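Local coordinates for protein MstE (Scytonema sp. PCC 10023, PDB 6SBF) that probably acts as a monodomain class II terpene cyclase that builds the carbocyclic isoprenoid scaffolds of merosterols, at residues V32-W45 with H76-L88. The protein carries 1 engineered substitution. Residues are numbered along the deposited sequence; the frame is centred on the assembly and turned at random.
Sequences VAFLLEARNLEGWW and HVHEALMQAWELL
The end of helix 18-37 and the QW-like turn that follows it, with Arg39 where the motif normally has glutamine, lie against helix 75-90 through Leu36, Arg39, Gly43 and Trp44. The axes of the two short helical segments are inclined at 30° and come no closer than 11.8 Å, so side chains and the turn, rather than closely packed backbones, bridge the gap. Val32 CG1 and Val77 CG2 meet tip to tip at 3.8 Å. Leu36 forks: CD1 presses on His76 CD2, while CD2 touches Ala80 CB at 3.7 Å and also lies over the centre of the Arg39 guanidinium. That group is held by NE, which donates an almost straight bond (172°) of 2.9 Å to a lone pair of Leu36 O. With NE tied down, the bend at chi3 (-68°) directs NH2 to a water that accepts from it and from Gln83 NE2 and donates to Ala80 O; this shared water mediates between two donors that cannot bond each other. Arg39 CG sits over one face of the Trp45 ring, toward its rim, and the ring's NE1 donates to Leu35 O at 2.8 Å. Beyond, Asn40 OD1 receives Gly43 N and Trp44 N in an Asx motif, and Gly43 fits between Gln83 and Leu87, where a CB would clash with Gln83 NE2. Trp44 turns its indole back over the helix: Leu87 CB makes a CH-pi contact 3.7 Å from the six-ring centroid, and Leu88 CD2 meets the ring edge in plane. An alanine in place of Trp44 would probably open a gap over Leu87 and leave Leu88 CD2 without its aromatic neighbour. Helix end, Arg39 and Trp45 thus interlock much as in the QW motifs of squalene-hopene cyclases, here joining neighbouring helices of an alpha-alpha barrel.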
loop_
_atom_site.group_PDB
_atom_site.type_symbol
_atom_site.label_atom_id
_atom_site.label_comp_id
_atom_site.label_asym_id
_atom_site.label_seq_id
_atom_site.Cartn_x
_atom_site.Cartn_y
_atom_site.Cartn_z
ATOM N N VAL A 32 14.301 9.954 -2.676
ATOM C CA VAL A 32 14.375 10.164 -1.222
ATOM C C VAL A 32 14.446 11.682 -0.940
ATOM O O VAL A 32 13.778 12.157 0.011
ATOM C CB VAL A 32 15.590 9.426 -0.656
ATOM C CG1 VAL A 32 15.922 9.881 0.749
ATOM C CG2 VAL A 32 15.374 7.919 -0.730
ATOM N N ALA A 33 15.251 12.420 -1.712
ATOM C CA ALA A 33 15.323 13.884 -1.459
ATOM C C ALA A 33 13.923 14.511 -1.670
ATOM O O ALA A 33 13.468 15.377 -0.882
ATOM C CB ALA A 33 16.339 14.538 -2.375
ATOM N N PHE A 34 13.232 14.131 -2.745
ATOM C CA PHE A 34 11.856 14.648 -2.988
ATOM C C PHE A 34 10.968 14.353 -1.793
ATOM O O PHE A 34 10.271 15.234 -1.280
ATOM C CB PHE A 34 11.270 14.016 -4.254
ATOM C CG PHE A 34 9.793 14.271 -4.452
ATOM C CD1 PHE A 34 9.349 15.444 -5.031
ATOM C CD2 PHE A 34 8.864 13.372 -3.977
ATOM C CE1 PHE A 34 7.991 15.695 -5.140
ATOM C CE2 PHE A 34 7.502 13.623 -4.095
ATOM C CZ PHE A 34 7.086 14.805 -4.636
ATOM N N LEU A 35 11.018 13.103 -1.296
ATOM C CA LEU A 35 10.119 12.724 -0.214
ATOM C C LEU A 35 10.482 13.490 1.058
ATOM O O LEU A 35 9.555 13.899 1.781
ATOM C CB LEU A 35 10.154 11.224 -0.003
ATOM C CG LEU A 35 9.502 10.391 -1.082
ATOM C CD1 LEU A 35 9.833 8.935 -0.951
ATOM C CD2 LEU A 35 8.001 10.524 -1.045
ATOM N N LEU A 36 11.761 13.627 1.409
ATOM C CA LEU A 36 12.092 14.317 2.670
ATOM C C LEU A 36 11.692 15.790 2.577
ATOM O O LEU A 36 11.173 16.342 3.572
ATOM C CB LEU A 36 13.563 14.155 3.017
ATOM C CG LEU A 36 13.976 12.725 3.330
ATOM C CD1 LEU A 36 15.481 12.646 3.477
ATOM C CD2 LEU A 36 13.286 12.233 4.576
ATOM N N GLU A 37 11.914 16.408 1.415
ATOM C CA GLU A 37 11.531 17.840 1.225
ATOM C C GLU A 37 10.009 18.029 1.277
ATOM O O GLU A 37 9.545 19.115 1.627
ATOM C CB GLU A 37 12.129 18.384 -0.071
ATOM C CG GLU A 37 11.781 19.828 -0.359
ATOM C CD GLU A 37 12.159 20.829 0.696
ATOM O OE1 GLU A 37 11.462 21.864 0.793
ATOM O OE2 GLU A 37 13.145 20.576 1.412
ATOM N N ALA A 38 9.252 17.004 0.920
ATOM C CA ALA A 38 7.782 17.099 0.748
ATOM C C ALA A 38 7.049 17.060 2.077
ATOM O O ALA A 38 5.836 17.291 2.089
ATOM C CB ALA A 38 7.288 15.997 -0.188
ATOM N N ARG A 39 7.702 16.808 3.206
ATOM C CA ARG A 39 7.067 16.836 4.544
ATOM C C ARG A 39 6.582 18.265 4.846
ATOM O O ARG A 39 7.237 19.254 4.401
ATOM C CB ARG A 39 8.074 16.350 5.595
ATOM C CG ARG A 39 8.424 14.894 5.426
ATOM C CD ARG A 39 9.493 14.435 6.382
ATOM N NE ARG A 39 10.777 15.042 6.095
ATOM C CZ ARG A 39 11.833 14.959 6.864
ATOM N NH1 ARG A 39 12.912 15.616 6.485
ATOM N NH2 ARG A 39 11.791 14.188 7.940
ATOM N N ASN A 40 5.525 18.349 5.644
ATOM C CA ASN A 40 4.957 19.665 6.036
ATOM C C ASN A 40 5.702 20.242 7.256
ATOM O O ASN A 40 6.707 19.689 7.659
ATOM C CB ASN A 40 3.444 19.549 6.202
ATOM C CG ASN A 40 2.961 18.795 7.425
ATOM O OD1 ASN A 40 3.766 18.475 8.315
ATOM N ND2 ASN A 40 1.666 18.427 7.446
ATOM N N LEU A 41 5.198 21.341 7.815
ATOM C CA LEU A 41 5.873 22.119 8.888
ATOM C C LEU A 41 6.263 21.212 10.046
ATOM O O LEU A 41 7.404 21.265 10.530
ATOM C CB LEU A 41 4.938 23.238 9.422
ATOM C CG LEU A 41 4.333 24.243 8.429
ATOM C CD1 LEU A 41 3.077 24.953 8.984
ATOM C CD2 LEU A 41 5.403 25.268 8.064
ATOM N N GLU A 42 5.299 20.414 10.541
ATOM C CA GLU A 42 5.487 19.532 11.730
ATOM C C GLU A 42 6.312 18.316 11.303
ATOM O O GLU A 42 6.890 17.681 12.169
ATOM C CB GLU A 42 4.168 19.040 12.349
ATOM C CG GLU A 42 3.534 19.979 13.373
ATOM C CD GLU A 42 4.119 20.020 14.779
ATOM O OE1 GLU A 42 4.597 18.967 15.286
ATOM O OE2 GLU A 42 4.070 21.111 15.390
ATOM N N GLY A 43 6.300 17.952 10.010
ATOM C CA GLY A 43 7.088 16.823 9.535
ATOM C C GLY A 43 6.256 15.687 8.937
ATOM O O GLY A 43 6.850 14.685 8.571
ATOM N N TRP A 44 4.944 15.818 8.866
ATOM C CA TRP A 44 4.112 14.743 8.268
ATOM C C TRP A 44 4.330 14.645 6.762
ATOM O O TRP A 44 4.447 15.663 6.088
ATOM C CB TRP A 44 2.633 15.057 8.521
ATOM C CG TRP A 44 2.190 15.019 9.944
ATOM C CD1 TRP A 44 1.997 16.088 10.771
ATOM C CD2 TRP A 44 1.825 13.871 10.715
ATOM N NE1 TRP A 44 1.552 15.677 12.000
ATOM C CE2 TRP A 44 1.436 14.310 11.990
ATOM C CE3 TRP A 44 1.867 12.502 10.465
ATOM C CZ2 TRP A 44 1.032 13.434 12.986
ATOM C CZ3 TRP A 44 1.462 11.630 11.446
ATOM C CH2 TRP A 44 1.046 12.091 12.695
ATOM N N TRP A 45 4.192 13.428 6.230
ATOM C CA TRP A 45 3.815 13.234 4.827
ATOM C C TRP A 45 2.287 13.247 4.680
ATOM O O TRP A 45 1.604 12.601 5.463
ATOM C CB TRP A 45 4.357 11.886 4.353
ATOM C CG TRP A 45 5.841 11.867 4.150
ATOM C CD1 TRP A 45 6.545 12.541 3.213
ATOM C CD2 TRP A 45 6.809 11.081 4.872
ATOM N NE1 TRP A 45 7.896 12.293 3.332
ATOM C CE2 TRP A 45 8.065 11.389 4.331
ATOM C CE3 TRP A 45 6.737 10.144 5.915
ATOM C CZ2 TRP A 45 9.240 10.822 4.851
ATOM C CZ3 TRP A 45 7.897 9.579 6.443
ATOM C CH2 TRP A 45 9.130 9.898 5.874
ATOM N N HIS A 76 20.048 9.275 7.805
ATOM C CA HIS A 76 19.094 10.410 7.812
ATOM C C HIS A 76 17.656 9.957 7.497
ATOM O O HIS A 76 16.705 10.574 7.970
ATOM C CB HIS A 76 19.583 11.525 6.920
ATOM C CG HIS A 76 19.492 11.261 5.475
ATOM N ND1 HIS A 76 20.309 10.326 4.844
ATOM C CD2 HIS A 76 18.756 11.856 4.517
ATOM C CE1 HIS A 76 20.022 10.362 3.537
ATOM N NE2 HIS A 76 19.114 11.286 3.337
ATOM N N VAL A 77 17.539 8.856 6.756
ATOM C CA VAL A 77 16.182 8.295 6.541
ATOM C C VAL A 77 15.691 7.643 7.808
ATOM O O VAL A 77 14.562 7.808 8.230
ATOM C CB VAL A 77 16.176 7.340 5.342
ATOM C CG1 VAL A 77 14.826 6.694 5.205
ATOM C CG2 VAL A 77 16.537 8.096 4.078
ATOM N N HIS A 78 16.572 6.906 8.514
ATOM C CA HIS A 78 16.165 6.319 9.814
ATOM C C HIS A 78 15.712 7.413 10.769
ATOM O O HIS A 78 14.725 7.246 11.472
ATOM C CB HIS A 78 17.251 5.427 10.431
ATOM C CG HIS A 78 16.733 4.607 11.548
ATOM N ND1 HIS A 78 15.881 3.548 11.344
ATOM C CD2 HIS A 78 16.910 4.715 12.904
ATOM C CE1 HIS A 78 15.522 3.075 12.517
ATOM N NE2 HIS A 78 16.160 3.760 13.518
ATOM N N GLU A 79 16.411 8.551 10.754
ATOM C CA GLU A 79 16.000 9.702 11.630
ATOM C C GLU A 79 14.624 10.213 11.237
ATOM O O GLU A 79 13.805 10.528 12.114
ATOM C CB GLU A 79 17.039 10.811 11.547
ATOM C CG GLU A 79 18.352 10.487 12.216
ATOM C CD GLU A 79 19.471 11.470 11.933
ATOM O OE1 GLU A 79 19.366 12.335 11.077
ATOM O OE2 GLU A 79 20.523 11.307 12.626
ATOM N N ALA A 80 14.363 10.279 9.932
ATOM C CA ALA A 80 13.019 10.697 9.458
ATOM C C ALA A 80 11.951 9.724 9.936
ATOM O O ALA A 80 10.854 10.137 10.314
ATOM C CB ALA A 80 13.021 10.820 7.973
ATOM N N LEU A 81 12.253 8.434 9.926
ATOM C CA LEU A 81 11.305 7.423 10.411
ATOM C C LEU A 81 11.078 7.515 11.907
ATOM O O LEU A 81 9.944 7.404 12.408
ATOM C CB LEU A 81 11.740 6.035 10.007
ATOM C CG LEU A 81 11.350 5.571 8.620
ATOM C CD1 LEU A 81 11.424 6.613 7.543
ATOM C CD2 LEU A 81 11.994 4.279 8.264
ATOM N N MET A 82 12.142 7.795 12.666
ATOM C CA MET A 82 12.011 8.006 14.126
ATOM C C MET A 82 11.092 9.222 14.375
ATOM O O MET A 82 10.236 9.164 15.250
ATOM C CB MET A 82 13.414 8.224 14.703
ATOM C CG MET A 82 14.246 6.977 14.690
ATOM S SD MET A 82 13.806 6.006 16.118
ATOM C CE MET A 82 14.931 6.761 17.299
ATOM N N GLN A 83 11.269 10.294 13.598
ATOM C CA GLN A 83 10.427 11.490 13.743
ATOM C C GLN A 83 8.965 11.160 13.383
ATOM O O GLN A 83 8.038 11.591 14.058
ATOM C CB GLN A 83 10.936 12.652 12.893
ATOM C CG GLN A 83 9.877 13.805 12.831
ATOM C CD GLN A 83 10.346 15.047 12.099
ATOM O OE1 GLN A 83 10.842 15.988 12.714
ATOM N NE2 GLN A 83 10.195 15.049 10.779
ATOM N N ALA A 84 8.764 10.383 12.324
ATOM C CA ALA A 84 7.401 9.993 11.917
ATOM C C ALA A 84 6.725 9.205 13.051
ATOM O O ALA A 84 5.535 9.426 13.312
ATOM C CB ALA A 84 7.454 9.175 10.644
ATOM N N TRP A 85 7.472 8.311 13.705
ATOM C CA TRP A 85 6.875 7.553 14.811
ATOM C C TRP A 85 6.557 8.486 15.975
ATOM O O TRP A 85 5.519 8.328 16.620
ATOM C CB TRP A 85 7.840 6.423 15.235
ATOM C CG TRP A 85 7.422 5.663 16.432
ATOM C CD1 TRP A 85 8.078 5.582 17.626
ATOM C CD2 TRP A 85 6.215 4.886 16.603
ATOM N NE1 TRP A 85 7.364 4.843 18.500
ATOM C CE2 TRP A 85 6.216 4.372 17.918
ATOM C CE3 TRP A 85 5.125 4.567 15.773
ATOM C CZ2 TRP A 85 5.195 3.579 18.419
ATOM C CZ3 TRP A 85 4.144 3.773 16.274
ATOM C CH2 TRP A 85 4.147 3.306 17.575
ATOM N N GLU A 86 7.427 9.445 16.254
ATOM C CA GLU A 86 7.117 10.417 17.319
ATOM C C GLU A 86 5.842 11.209 16.977
ATOM O O GLU A 86 5.015 11.433 17.889
ATOM C CB GLU A 86 8.303 11.368 17.527
ATOM C CG GLU A 86 9.492 10.692 18.174
ATOM C CD GLU A 86 9.321 10.058 19.556
ATOM O OE1 GLU A 86 8.558 10.605 20.373
ATOM O OE2 GLU A 86 9.966 8.995 19.807
ATOM N N LEU A 87 5.659 11.583 15.704
ATOM C CA LEU A 87 4.399 12.266 15.292
ATOM C C LEU A 87 3.186 11.350 15.532
ATOM O O LEU A 87 2.170 11.819 16.066
ATOM C CB LEU A 87 4.489 12.678 13.818
ATOM C CG LEU A 87 5.499 13.814 13.571
ATOM C CD1 LEU A 87 5.644 14.067 12.070
ATOM C CD2 LEU A 87 5.093 15.094 14.256
ATOM N N LEU A 88 3.309 10.087 15.150
ATOM C CA LEU A 88 2.231 9.134 15.363
ATOM C C LEU A 88 1.898 8.975 16.844
ATOM O O LEU A 88 0.722 8.882 17.238
ATOM C CB LEU A 88 2.556 7.817 14.673
ATOM C CG LEU A 88 2.426 7.852 13.156
ATOM C CD1 LEU A 88 3.127 6.690 12.541
ATOM C CD2 LEU A 88 1.012 7.946 12.677
HETATM O O HOH W 1 9.801 12.552 9.309
#